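Local coordinates for protein putative sodium:solute symporter (Proteus mirabilis, PDB 5NV9) that couples the inward flow of sodium ions down their gradient to the uptake of the sialic acid N-acetylneuraminic acid across the bacterial inner membrane, at residues I9-L14 / M151-V156; G186-G191 / A329-A334; F197-F202 / E323-I328; S293-Y298 / G313-L318. All coordinates share one frame; numbering follows the deposited sequence.

Interaction 1. Residues I9-L14 / M151-V156; sequences INYAVL and MGIDPV
Tyr11 hydrogen-bonds through its phenol hydroxyl to the backbone carbonyl of Met151, a side-chain-to-main-chain tie at the periplasmic edge of this LeuT-fold transporter. It joins the first turns of transmembrane helix 8-29 to the short turn by which the chain leaves helix 118-151 and enters helix 155-203. The backbones stay apart, with the closest CA atoms, those of Tyr11 and Met151, 9.2 Å from each other, and the long phenol bridges the gap. Tyr11 OH donates to Met151 O over 2.7 Å. The acceptor lies at the edge of the ring and in its plane, whereas the hydroxyl stands 31° from the plane of the carbonyl, with a C=O...O angle of 129°. At this point the carbonyl has a side-chain donor just where the polypeptide turns away from its helix, since Gly152, with positive phi, is the first residue to leave helical geometry.

Apolar groups flank the hydroxyl. CB of Met151, a selenomethionine, comes to 3.6 Å from Tyr11 OH, and its side chain, though poorly ordered, also appears to pack on Ile333 of helix 328-361 and on Phe6. Phe6 in turn meets the Tyr11 ring edge-to-face. Beyond the turn, Asp154 N-caps helix 155-203, its OD2 accepting from Val156 N at 3.2 Å. Between the turn and this cap, Ile153 leans on the hydroxyl oxygen. Its CG1 lies between the backbone N and the carbonyl carbon (chi1 46°), an orientation that leaves both CG1 and the terminal CD1 of Ile153 4.0 Å from Tyr11 OH.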
loop_
_atom_site.group_PDB
_atom_site.type_symbol
_atom_site.label_atom_id
_atom_site.label_comp_id
_atom_site.label_asym_id
_atom_site.label_seq_id
_atom_site.Cartn_x
_atom_site.Cartn_y
_atom_site.Cartn_z
ATOM N N ILE A 9 -20.543 -21.933 -10.046
ATOM C CA ILE A 9 -19.755 -22.376 -8.889
ATOM C C ILE A 9 -18.644 -21.342 -8.577
ATOM O O ILE A 9 -18.516 -20.936 -7.437
ATOM C CB ILE A 9 -19.115 -23.754 -9.075
ATOM C CG1 ILE A 9 -20.180 -24.872 -9.059
ATOM C CG2 ILE A 9 -18.173 -24.066 -7.917
ATOM C CD1 ILE A 9 -19.616 -26.265 -9.270
ATOM N N ASN A 10 -17.880 -20.930 -9.574
ATOM C CA ASN A 10 -16.856 -19.895 -9.368
ATOM C C ASN A 10 -17.452 -18.574 -8.769
ATOM O O ASN A 10 -16.931 -18.013 -7.752
ATOM C CB ASN A 10 -16.115 -19.631 -10.685
ATOM C CG ASN A 10 -15.147 -20.728 -11.029
ATOM O OD1 ASN A 10 -14.605 -21.341 -10.147
ATOM N ND2 ASN A 10 -14.904 -20.963 -12.298
ATOM N N TYR A 11 -18.569 -18.119 -9.349
ATOM C CA TYR A 11 -19.302 -17.023 -8.784
ATOM C C TYR A 11 -19.719 -17.209 -7.351
ATOM O O TYR A 11 -19.679 -16.248 -6.578
ATOM C CB TYR A 11 -20.525 -16.596 -9.677
ATOM C CG TYR A 11 -20.154 -15.524 -10.683
ATOM C CD1 TYR A 11 -19.755 -14.286 -10.245
ATOM C CD2 TYR A 11 -20.170 -15.753 -12.050
ATOM C CE1 TYR A 11 -19.382 -13.293 -11.126
ATOM C CE2 TYR A 11 -19.792 -14.762 -12.951
ATOM C CZ TYR A 11 -19.403 -13.530 -12.470
ATOM O OH TYR A 11 -19.015 -12.482 -13.289
ATOM N N ALA A 12 -20.204 -18.399 -6.984
ATOM C CA ALA A 12 -20.740 -18.579 -5.666
ATOM C C ALA A 12 -19.619 -18.476 -4.641
ATOM O O ALA A 12 -19.856 -18.059 -3.517
ATOM C CB ALA A 12 -21.457 -19.923 -5.551
ATOM N N VAL A 13 -18.405 -18.901 -5.019
ATOM C CA VAL A 13 -17.246 -18.757 -4.148
ATOM C C VAL A 13 -16.940 -17.280 -3.951
ATOM O O VAL A 13 -16.748 -16.818 -2.816
ATOM C CB VAL A 13 -16.012 -19.437 -4.735
ATOM C CG1 VAL A 13 -14.800 -19.122 -3.887
ATOM C CG2 VAL A 13 -16.223 -20.934 -4.804
ATOM N N LEU A 14 -16.963 -16.536 -5.045
ATOM C CA LEU A 14 -16.706 -15.100 -4.983
ATOM C C LEU A 14 -17.733 -14.385 -4.078
ATOM O O LEU A 14 -17.343 -13.576 -3.221
ATOM C CB LEU A 14 -16.728 -14.475 -6.363
ATOM C CG LEU A 14 -16.610 -12.932 -6.344
ATOM C CD1 LEU A 14 -15.294 -12.522 -5.686
ATOM C CD2 LEU A 14 -16.714 -12.393 -7.771
HETATM N N MSE A 151 -14.860 -12.007 -16.749
HETATM C CA MSE A 151 -15.966 -12.168 -15.798
HETATM C C MSE A 151 -17.321 -12.127 -16.455
HETATM O O MSE A 151 -18.291 -12.617 -15.892
HETATM C CB MSE A 151 -15.966 -11.105 -14.694
HETATM C CG MSE A 151 -14.656 -10.985 -13.910
HETATM SE SE MSE A 151 -14.483 -12.351 -12.495
HETATM C CE MSE A 151 -13.596 -13.687 -13.654
ATOM N N GLY A 152 -17.426 -11.519 -17.623
ATOM C CA GLY A 152 -18.715 -11.404 -18.302
ATOM C C GLY A 152 -19.664 -10.361 -17.737
ATOM O O GLY A 152 -20.890 -10.434 -17.949
ATOM N N ILE A 153 -19.134 -9.388 -17.001
ATOM C CA ILE A 153 -19.982 -8.292 -16.549
ATOM C C ILE A 153 -19.412 -6.959 -16.939
ATOM O O ILE A 153 -18.231 -6.826 -17.286
ATOM C CB ILE A 153 -20.276 -8.358 -15.026
ATOM C CG1 ILE A 153 -18.982 -8.644 -14.234
ATOM C CG2 ILE A 153 -21.350 -9.414 -14.754
ATOM C CD1 ILE A 153 -19.124 -8.472 -12.733
ATOM N N ASP A 154 -20.278 -5.960 -16.919
ATOM C CA ASP A 154 -19.844 -4.602 -17.206
ATOM C C ASP A 154 -18.789 -4.123 -16.164
ATOM O O ASP A 154 -18.916 -4.421 -14.962
ATOM C CB ASP A 154 -21.037 -3.638 -17.210
ATOM C CG ASP A 154 -20.725 -2.366 -17.977
ATOM O OD1 ASP A 154 -20.753 -2.431 -19.207
ATOM O OD2 ASP A 154 -20.378 -1.326 -17.377
ATOM N N PRO A 155 -17.788 -3.341 -16.618
ATOM C CA PRO A 155 -16.836 -2.667 -15.736
ATOM C C PRO A 155 -17.454 -2.021 -14.507
ATOM O O PRO A 155 -16.925 -2.172 -13.411
ATOM C CB PRO A 155 -16.239 -1.581 -16.632
ATOM C CG PRO A 155 -16.256 -2.164 -17.970
ATOM C CD PRO A 155 -17.487 -3.054 -18.035
ATOM N N VAL A 156 -18.594 -1.355 -14.674
ATOM C CA VAL A 156 -19.232 -0.649 -13.559
ATOM C C VAL A 156 -19.810 -1.540 -12.476
ATOM O O VAL A 156 -19.733 -1.206 -11.305
ATOM C CB VAL A 156 -20.259 0.360 -14.080
ATOM C CG1 VAL A 156 -21.089 0.932 -12.934
ATOM C CG2 VAL A 156 -19.521 1.440 -14.883
#

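Interaction 2. Residues G186-G191 / A329-A334; sequences GLLLSG and AGLIIA
Two transmembrane helices face each other here, 186-191 within helix 155-203 and 329-334 near the periplasmic start of helix 328-361. The closest CA atoms, of Leu188 and Ala334, are 8.1 Å apart, leaving room for side chains between the backbones, and no hydrogen bond passes between the segments.

Leu188 spans the gap, its CB directed at the partner helix. With CG anti to the backbone N (chi1 179°), the isobutyl group extends away from its own helix and divides its two methyls between successive turns of the other. CD1 of Leu188 meets CD1 of Leu331 at 3.8 Å, the two side chains crossing at a slant. The other branch, CD2 of Leu188, lies against the backbone of Ala334, 3.9 Å from its O and 4.3 Å from its CB. Farther along, Leu188 touches Ala335 and Ala338, while Tyr17 of helix 8-29 packs on both Leu188 and Ala334.

With only aliphatic groups and a backbone carbonyl meeting, the contact rests on van der Waals packing. The small side chain of Ala334, no more than a CB, is consistent with the methyl lying close to its main chain. The leucine lies between the helices that supply Asp182 and the serines of the sodium sites, its side chain about 10 Å from a bound sodium ion.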
loop_
_atom_site.group_PDB
_atom_site.type_symbol
_atom_site.label_atom_id
_atom_site.label_comp_id
_atom_site.label_asym_id
_atom_site.label_seq_id
_atom_site.Cartn_x
_atom_site.Cartn_y
_atom_site.Cartn_z
ATOM N N GLY A 186 -5.641 -10.959 3.904
ATOM C CA GLY A 186 -4.200 -11.164 3.917
ATOM C C GLY A 186 -3.774 -12.623 3.800
ATOM O O GLY A 186 -2.809 -12.991 3.080
ATOM N N LEU A 187 -4.503 -13.458 4.508
ATOM C CA LEU A 187 -4.180 -14.861 4.528
ATOM C C LEU A 187 -4.736 -15.508 3.270
ATOM O O LEU A 187 -4.154 -16.430 2.773
ATOM C CB LEU A 187 -4.678 -15.522 5.800
ATOM C CG LEU A 187 -4.053 -14.913 7.041
ATOM C CD1 LEU A 187 -4.739 -15.435 8.277
ATOM C CD2 LEU A 187 -2.566 -15.196 7.127
ATOM N N LEU A 188 -5.840 -14.996 2.749
ATOM C CA LEU A 188 -6.421 -15.509 1.515
ATOM C C LEU A 188 -5.542 -15.235 0.295
ATOM O O LEU A 188 -5.344 -16.093 -0.506
ATOM C CB LEU A 188 -7.855 -14.899 1.322
ATOM C CG LEU A 188 -8.601 -15.319 0.058
ATOM C CD1 LEU A 188 -8.779 -16.853 0.051
ATOM C CD2 LEU A 188 -9.976 -14.657 -0.054
ATOM N N LEU A 189 -5.023 -14.017 0.144
ATOM C CA LEU A 189 -4.147 -13.722 -0.957
ATOM C C LEU A 189 -2.832 -14.484 -0.827
ATOM O O LEU A 189 -2.271 -14.887 -1.833
ATOM C CB LEU A 189 -3.937 -12.206 -1.135
ATOM C CG LEU A 189 -3.099 -11.491 -0.090
ATOM C CD1 LEU A 189 -1.587 -11.703 -0.406
ATOM C CD2 LEU A 189 -3.411 -10.035 0.018
ATOM N N SER A 190 -2.353 -14.693 0.396
ATOM C CA SER A 190 -1.093 -15.456 0.650
ATOM C C SER A 190 -1.230 -16.921 0.258
ATOM O O SER A 190 -0.435 -17.442 -0.497
ATOM C CB SER A 190 -0.682 -15.325 2.115
ATOM O OG SER A 190 -0.292 -13.997 2.442
ATOM N N GLY A 191 -2.283 -17.584 0.709
ATOM C CA GLY A 191 -2.471 -18.993 0.327
ATOM C C GLY A 191 -2.779 -19.076 -1.136
ATOM O O GLY A 191 -2.363 -20.026 -1.822
ATOM N N ALA A 329 -10.696 -21.707 -9.161
ATOM C CA ALA A 329 -10.621 -20.526 -9.918
ATOM C C ALA A 329 -11.421 -19.371 -9.269
ATOM O O ALA A 329 -10.965 -18.204 -9.198
ATOM C CB ALA A 329 -11.049 -20.795 -11.359
ATOM N N GLY A 330 -12.568 -19.690 -8.725
ATOM C CA GLY A 330 -13.389 -18.698 -8.062
ATOM C C GLY A 330 -12.778 -18.176 -6.765
ATOM O O GLY A 330 -12.971 -16.973 -6.384
ATOM N N LEU A 331 -12.040 -19.063 -6.094
ATOM C CA LEU A 331 -11.299 -18.704 -4.905
ATOM C C LEU A 331 -10.035 -17.772 -5.156
ATOM O O LEU A 331 -9.715 -16.905 -4.337
ATOM C CB LEU A 331 -10.901 -19.981 -4.166
ATOM C CG LEU A 331 -10.124 -19.771 -2.896
ATOM C CD1 LEU A 331 -10.997 -19.259 -1.815
ATOM C CD2 LEU A 331 -9.490 -21.053 -2.409
ATOM N N ILE A 332 -9.328 -17.999 -6.263
ATOM C CA ILE A 332 -8.223 -17.125 -6.712
ATOM C C ILE A 332 -8.715 -15.750 -7.107
ATOM O O ILE A 332 -8.102 -14.762 -6.767
ATOM C CB ILE A 332 -7.482 -17.759 -7.883
ATOM C CG1 ILE A 332 -6.861 -19.109 -7.449
ATOM C CG2 ILE A 332 -6.358 -16.839 -8.389
ATOM C CD1 ILE A 332 -6.028 -19.034 -6.185
ATOM N N ILE A 333 -9.841 -15.666 -7.798
ATOM C CA ILE A 333 -10.505 -14.399 -8.006
ATOM C C ILE A 333 -10.890 -13.712 -6.699
ATOM O O ILE A 333 -10.689 -12.517 -6.586
ATOM C CB ILE A 333 -11.720 -14.492 -8.925
ATOM C CG1 ILE A 333 -11.360 -14.901 -10.352
ATOM C CG2 ILE A 333 -12.479 -13.187 -8.990
ATOM C CD1 ILE A 333 -9.926 -14.776 -10.793
ATOM N N ALA A 334 -11.428 -14.441 -5.728
ATOM C CA ALA A 334 -11.719 -13.847 -4.441
ATOM C C ALA A 334 -10.425 -13.326 -3.800
ATOM O O ALA A 334 -10.471 -12.296 -3.127
ATOM C CB ALA A 334 -12.417 -14.832 -3.539
#

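Interaction 3. Residues F197-F202 / E323-I328; sequences FIMICF and EMPIGI
Met199, a selenomethionine on helix 155-203, lays its side chain over that of Met324, another selenomethionine, and reaches on to Pro325 in the link between helices 315-323 and 328-361. Its CB points at the link, and CG, anti to the carbonyl carbon (chi1 -57°), begins a chain that then bends at both later torsions. The two long side chains run aslant: CE of Met324 comes to 3.7 Å from CG of Met199 and also touches its selenium. That selenium abuts the pyrrolidine ring, SE of Met199 lying 3.8 Å from CD of Pro325. A looser touch, 4.2 Å from SE of Met199 to CD1 of Ile328, carries the contact to the first turn of helix 328-361.

Met324 is the first residue to depart from helical geometry after helix 315-323, and Gly327 occupies the N-cap position of the next helix. The link is also tied by polar bonds at other points: Lys203 NZ hydrogen-bonds to Glu323 O, and Asn10 OD1 accepts from Gly327 N.

Across the two segments, however, the chemistry is entirely apolar. With only selenium and carbon atoms meeting, the contact depends on van der Waals packing, with no directional bond between the segments.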
loop_
_atom_site.group_PDB
_atom_site.type_symbol
_atom_site.label_atom_id
_atom_site.label_comp_id
_atom_site.label_asym_id
_atom_site.label_seq_id
_atom_site.Cartn_x
_atom_site.Cartn_y
_atom_site.Cartn_z
ATOM N N PHE A 197 1.149 -20.968 -7.604
ATOM C CA PHE A 197 2.480 -21.488 -7.856
ATOM C C PHE A 197 2.457 -23.038 -8.022
ATOM O O PHE A 197 2.891 -23.568 -9.035
ATOM C CB PHE A 197 3.477 -21.105 -6.750
ATOM C CG PHE A 197 4.865 -21.585 -7.050
ATOM C CD1 PHE A 197 5.539 -21.100 -8.161
ATOM C CD2 PHE A 197 5.449 -22.564 -6.282
ATOM C CE1 PHE A 197 6.818 -21.554 -8.456
ATOM C CE2 PHE A 197 6.702 -23.049 -6.580
ATOM C CZ PHE A 197 7.399 -22.554 -7.677
ATOM N N ILE A 198 1.951 -23.716 -7.027
ATOM C CA ILE A 198 1.813 -25.168 -7.052
ATOM C C ILE A 198 1.182 -25.765 -8.320
ATOM O O ILE A 198 1.726 -26.730 -8.902
ATOM C CB ILE A 198 1.045 -25.647 -5.803
ATOM C CG1 ILE A 198 1.953 -25.464 -4.587
ATOM C CG2 ILE A 198 0.646 -27.132 -5.944
ATOM C CD1 ILE A 198 1.197 -25.445 -3.287
HETATM N N MSE A 199 0.057 -25.185 -8.725
HETATM C CA MSE A 199 -0.649 -25.579 -9.893
HETATM C C MSE A 199 0.140 -25.384 -11.156
HETATM O O MSE A 199 0.031 -26.225 -12.073
HETATM C CB MSE A 199 -1.976 -24.817 -10.028
HETATM C CG MSE A 199 -2.816 -25.061 -8.742
HETATM SE SE MSE A 199 -4.676 -25.664 -9.105
HETATM C CE MSE A 199 -4.016 -27.150 -10.231
ATOM N N ILE A 200 0.869 -24.271 -11.263
ATOM C CA ILE A 200 1.704 -24.064 -12.433
ATOM C C ILE A 200 2.824 -25.107 -12.411
ATOM O O ILE A 200 3.164 -25.630 -13.448
ATOM C CB ILE A 200 2.357 -22.663 -12.542
ATOM C CG1 ILE A 200 1.323 -21.558 -12.600
ATOM C CG2 ILE A 200 3.207 -22.596 -13.821
ATOM C CD1 ILE A 200 1.897 -20.190 -12.261
ATOM N N CYS A 201 3.391 -25.410 -11.252
ATOM C CA CYS A 201 4.433 -26.458 -11.210
ATOM C C CYS A 201 3.924 -27.798 -11.726
ATOM O O CYS A 201 4.673 -28.478 -12.432
ATOM C CB CYS A 201 5.000 -26.721 -9.818
ATOM S SG CYS A 201 6.065 -25.475 -9.109
ATOM N N PHE A 202 2.674 -28.148 -11.397
ATOM C CA PHE A 202 2.069 -29.412 -11.852
ATOM C C PHE A 202 1.778 -29.400 -13.330
ATOM O O PHE A 202 1.656 -30.437 -13.919
ATOM C CB PHE A 202 0.843 -29.778 -11.046
ATOM C CG PHE A 202 1.172 -30.460 -9.732
ATOM C CD1 PHE A 202 1.457 -31.820 -9.693
ATOM C CD2 PHE A 202 1.193 -29.749 -8.538
ATOM C CE1 PHE A 202 1.754 -32.451 -8.489
ATOM C CE2 PHE A 202 1.488 -30.363 -7.324
ATOM C CZ PHE A 202 1.780 -31.719 -7.303
ATOM N N GLU A 323 -6.717 -22.203 -16.882
ATOM C CA GLU A 323 -6.060 -23.460 -16.440
ATOM C C GLU A 323 -6.358 -23.962 -15.038
ATOM O O GLU A 323 -5.844 -25.020 -14.656
ATOM C CB GLU A 323 -4.532 -23.350 -16.484
ATOM C CG GLU A 323 -3.925 -22.938 -17.821
ATOM C CD GLU A 323 -4.117 -23.904 -18.951
ATOM O OE1 GLU A 323 -4.411 -25.096 -18.708
ATOM O OE2 GLU A 323 -3.919 -23.459 -20.105
HETATM N N MSE A 324 -7.046 -23.187 -14.222
HETATM C CA MSE A 324 -7.293 -23.629 -12.857
HETATM C C MSE A 324 -8.675 -24.195 -12.800
HETATM O O MSE A 324 -9.610 -23.741 -13.528
HETATM C CB MSE A 324 -7.035 -22.532 -11.774
HETATM C CG MSE A 324 -5.549 -22.535 -11.494
HETATM SE SE MSE A 324 -5.092 -20.865 -10.617
HETATM C CE MSE A 324 -4.549 -21.791 -8.965
ATOM N N PRO A 325 -8.861 -25.188 -11.930
ATOM C CA PRO A 325 -10.174 -25.884 -11.998
ATOM C C PRO A 325 -11.272 -25.111 -11.359
ATOM O O PRO A 325 -11.029 -24.192 -10.543
ATOM C CB PRO A 325 -9.930 -27.195 -11.251
ATOM C CG PRO A 325 -8.710 -26.976 -10.418
ATOM C CD PRO A 325 -7.910 -25.838 -11.011
ATOM N N ILE A 326 -12.487 -25.490 -11.718
ATOM C CA ILE A 326 -13.679 -24.935 -11.133
ATOM C C ILE A 326 -13.599 -24.950 -9.573
ATOM O O ILE A 326 -12.947 -25.841 -8.954
ATOM C CB ILE A 326 -14.917 -25.691 -11.674
ATOM C CG1 ILE A 326 -16.216 -25.078 -11.162
ATOM C CG2 ILE A 326 -14.884 -27.165 -11.286
ATOM C CD1 ILE A 326 -17.379 -25.431 -12.044
ATOM N N GLY A 327 -14.254 -23.968 -8.939
ATOM C CA GLY A 327 -14.150 -23.768 -7.465
ATOM C C GLY A 327 -12.819 -23.110 -7.087
ATOM O O GLY A 327 -12.786 -22.019 -6.482
ATOM N N ILE A 328 -11.706 -23.741 -7.438
ATOM C CA ILE A 328 -10.410 -23.133 -7.190
ATOM C C ILE A 328 -10.262 -21.767 -7.905
ATOM O O ILE A 328 -9.820 -20.784 -7.292
ATOM C CB ILE A 328 -9.246 -24.114 -7.479
ATOM C CG1 ILE A 328 -9.219 -25.226 -6.434
ATOM C CG2 ILE A 328 -7.922 -23.379 -7.438
ATOM C CD1 ILE A 328 -8.108 -26.240 -6.718
#

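Interaction 4. Residues S293-Y298 / G313-L318; sequences SALFVY and GGILPL
Apolar packing between two helices on the periplasmic side of the LeuT fold makes up this contact, which joins the end of helix 267-301 to the start of the short helix 315-323. Leu295 carries one side of it alone. The segments come closest at Leu295 and Leu316, whose CA atoms are 7.4 Å apart, and all three touching residues are buried.

The surroundings extend the apolar layer. Tyr72 of helix 61-73 packs on both Leu295 and Ile315, and from helix 155-203 Ile200 touches Leu295 and Ile196 touches Leu316. The side chain of Leu316 is about 9 Å from that of Thr63, a sialic acid-binding residue. Across the two segments there is no hydrogen bond; the polar bonds nearby run to other partners, such as Ser293 OG with Trp76 NE1.

The first group of contacts is methyl against backbone. CB of Leu295 points at helix 315-323; CG is anti to the carbonyl carbon (chi1 -73°), and the extended second torsion (chi2 171°) sends CD1 onward to the main chain of Leu316, 3.7 Å from CA and 3.9 Å from N. The same methyl also lies 4.0 Å from Leu316 CB, so it rests on the root of that side chain.

The second group is aliphatic against aliphatic, between Leu295 and Ile315. CG2 of Ile315, anti to its own backbone nitrogen, is the branch that touches, sitting 4.1 Å from CD1 and 4.2 Å from CB of Leu295.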
loop_
_atom_site.group_PDB
_atom_site.type_symbol
_atom_site.label_atom_id
_atom_site.label_comp_id
_atom_site.label_asym_id
_atom_site.label_seq_id
_atom_site.Cartn_x
_atom_site.Cartn_y
_atom_site.Cartn_z
ATOM N N SER A 293 7.965 -16.329 -13.099
ATOM C CA SER A 293 8.914 -17.262 -13.659
ATOM C C SER A 293 8.295 -18.596 -14.120
ATOM O O SER A 293 8.619 -19.134 -15.210
ATOM C CB SER A 293 10.016 -17.489 -12.619
ATOM O OG SER A 293 10.705 -16.280 -12.388
ATOM N N ALA A 294 7.407 -19.133 -13.286
ATOM C CA ALA A 294 6.628 -20.337 -13.655
ATOM C C ALA A 294 5.814 -20.169 -14.885
ATOM O O ALA A 294 5.804 -21.075 -15.727
ATOM C CB ALA A 294 5.762 -20.827 -12.508
ATOM N N LEU A 295 5.132 -19.024 -15.026
ATOM C CA LEU A 295 4.268 -18.804 -16.166
ATOM C C LEU A 295 5.048 -18.667 -17.434
ATOM O O LEU A 295 4.539 -19.024 -18.498
ATOM C CB LEU A 295 3.409 -17.553 -15.998
ATOM C CG LEU A 295 2.256 -17.659 -14.979
ATOM C CD1 LEU A 295 1.623 -16.350 -14.732
ATOM C CD2 LEU A 295 1.201 -18.640 -15.396
ATOM N N PHE A 296 6.237 -18.045 -17.313
ATOM C CA PHE A 296 7.163 -17.885 -18.403
ATOM C C PHE A 296 7.564 -19.258 -18.952
ATOM O O PHE A 296 7.529 -19.478 -20.176
ATOM C CB PHE A 296 8.385 -17.105 -17.936
ATOM C CG PHE A 296 9.554 -17.270 -18.819
ATOM C CD1 PHE A 296 9.584 -16.652 -20.026
ATOM C CD2 PHE A 296 10.604 -18.044 -18.424
ATOM C CE1 PHE A 296 10.655 -16.804 -20.887
ATOM C CE2 PHE A 296 11.685 -18.217 -19.280
ATOM C CZ PHE A 296 11.707 -17.606 -20.514
ATOM N N VAL A 297 7.963 -20.170 -18.051
ATOM C CA VAL A 297 8.279 -21.542 -18.451
ATOM C C VAL A 297 7.059 -22.245 -19.037
ATOM O O VAL A 297 7.152 -22.889 -20.077
ATOM C CB VAL A 297 8.914 -22.336 -17.336
ATOM C CG1 VAL A 297 9.234 -23.739 -17.808
ATOM C CG2 VAL A 297 10.177 -21.642 -16.886
ATOM N N TYR A 298 5.893 -22.080 -18.414
ATOM C CA TYR A 298 4.734 -22.723 -18.904
ATOM C C TYR A 298 4.373 -22.270 -20.318
ATOM O O TYR A 298 4.060 -23.113 -21.146
ATOM C CB TYR A 298 3.544 -22.562 -17.961
ATOM C CG TYR A 298 2.251 -23.186 -18.466
ATOM C CD1 TYR A 298 1.990 -24.563 -18.337
ATOM C CD2 TYR A 298 1.284 -22.405 -19.064
ATOM C CE1 TYR A 298 0.807 -25.118 -18.809
ATOM C CE2 TYR A 298 0.112 -22.950 -19.531
ATOM C CZ TYR A 298 -0.144 -24.289 -19.388
ATOM O OH TYR A 298 -1.375 -24.744 -19.869
ATOM N N GLY A 313 0.736 -8.184 -18.930
ATOM C CA GLY A 313 0.030 -7.963 -17.677
ATOM C C GLY A 313 -1.196 -8.840 -17.511
ATOM O O GLY A 313 -1.663 -9.031 -16.395
ATOM N N GLY A 314 -1.706 -9.433 -18.595
ATOM C CA GLY A 314 -2.875 -10.319 -18.479
ATOM C C GLY A 314 -2.568 -11.815 -18.418
ATOM O O GLY A 314 -3.477 -12.630 -18.414
ATOM N N ILE A 315 -1.287 -12.186 -18.399
ATOM C CA ILE A 315 -0.898 -13.604 -18.455
ATOM C C ILE A 315 -1.266 -14.331 -17.179
ATOM O O ILE A 315 -1.814 -15.425 -17.252
ATOM C CB ILE A 315 0.598 -13.829 -18.831
ATOM C CG1 ILE A 315 0.789 -13.598 -20.326
ATOM C CG2 ILE A 315 1.067 -15.262 -18.620
ATOM C CD1 ILE A 315 2.248 -13.329 -20.685
ATOM N N LEU A 316 -1.024 -13.740 -16.017
ATOM C CA LEU A 316 -1.507 -14.356 -14.803
ATOM C C LEU A 316 -3.024 -14.608 -14.797
ATOM O O LEU A 316 -3.454 -15.751 -14.584
ATOM C CB LEU A 316 -1.037 -13.632 -13.548
ATOM C CG LEU A 316 -1.657 -14.109 -12.222
ATOM C CD1 LEU A 316 -1.516 -15.635 -11.984
ATOM C CD2 LEU A 316 -1.068 -13.313 -11.064
ATOM N N PRO A 317 -3.851 -13.565 -14.999
ATOM C CA PRO A 317 -5.293 -13.838 -15.019
ATOM C C PRO A 317 -5.740 -14.812 -16.097
ATOM O O PRO A 317 -6.722 -15.537 -15.899
ATOM C CB PRO A 317 -5.930 -12.476 -15.298
ATOM C CG PRO A 317 -4.827 -11.460 -15.331
ATOM C CD PRO A 317 -3.548 -12.125 -14.926
ATOM N N LEU A 318 -5.074 -14.767 -17.248
ATOM C CA LEU A 318 -5.303 -15.724 -18.308
ATOM C C LEU A 318 -5.101 -17.128 -17.842
ATOM O O LEU A 318 -5.990 -17.969 -18.059
ATOM C CB LEU A 318 -4.364 -15.470 -19.490
ATOM C CG LEU A 318 -4.667 -16.459 -20.634
ATOM C CD1 LEU A 318 -6.009 -16.098 -21.252
ATOM C CD2 LEU A 318 -3.562 -16.484 -21.673
#

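How the interactions relate
From the N terminus, helix 8-29 first meets the turn before helix 155-203 in interaction 1, closing a loop of 136 residues that is complete before the others open. Interaction 2 then joins helix 155-203 to helix 328-361. Interaction 3 is nested within that loop, binding a later part of helix 155-203 to the link ahead of helix 328-361, and interaction 4 is nested within both, closing the short connection from helix 267-301 to helix 315-323. Ile9 packs on Ile326 between interactions 1 and 3, Val13 packs on Leu331 between interactions 1 and 2, Met324 meets Ile332 between 2 and 3, and Ile200 joins 3 to 4.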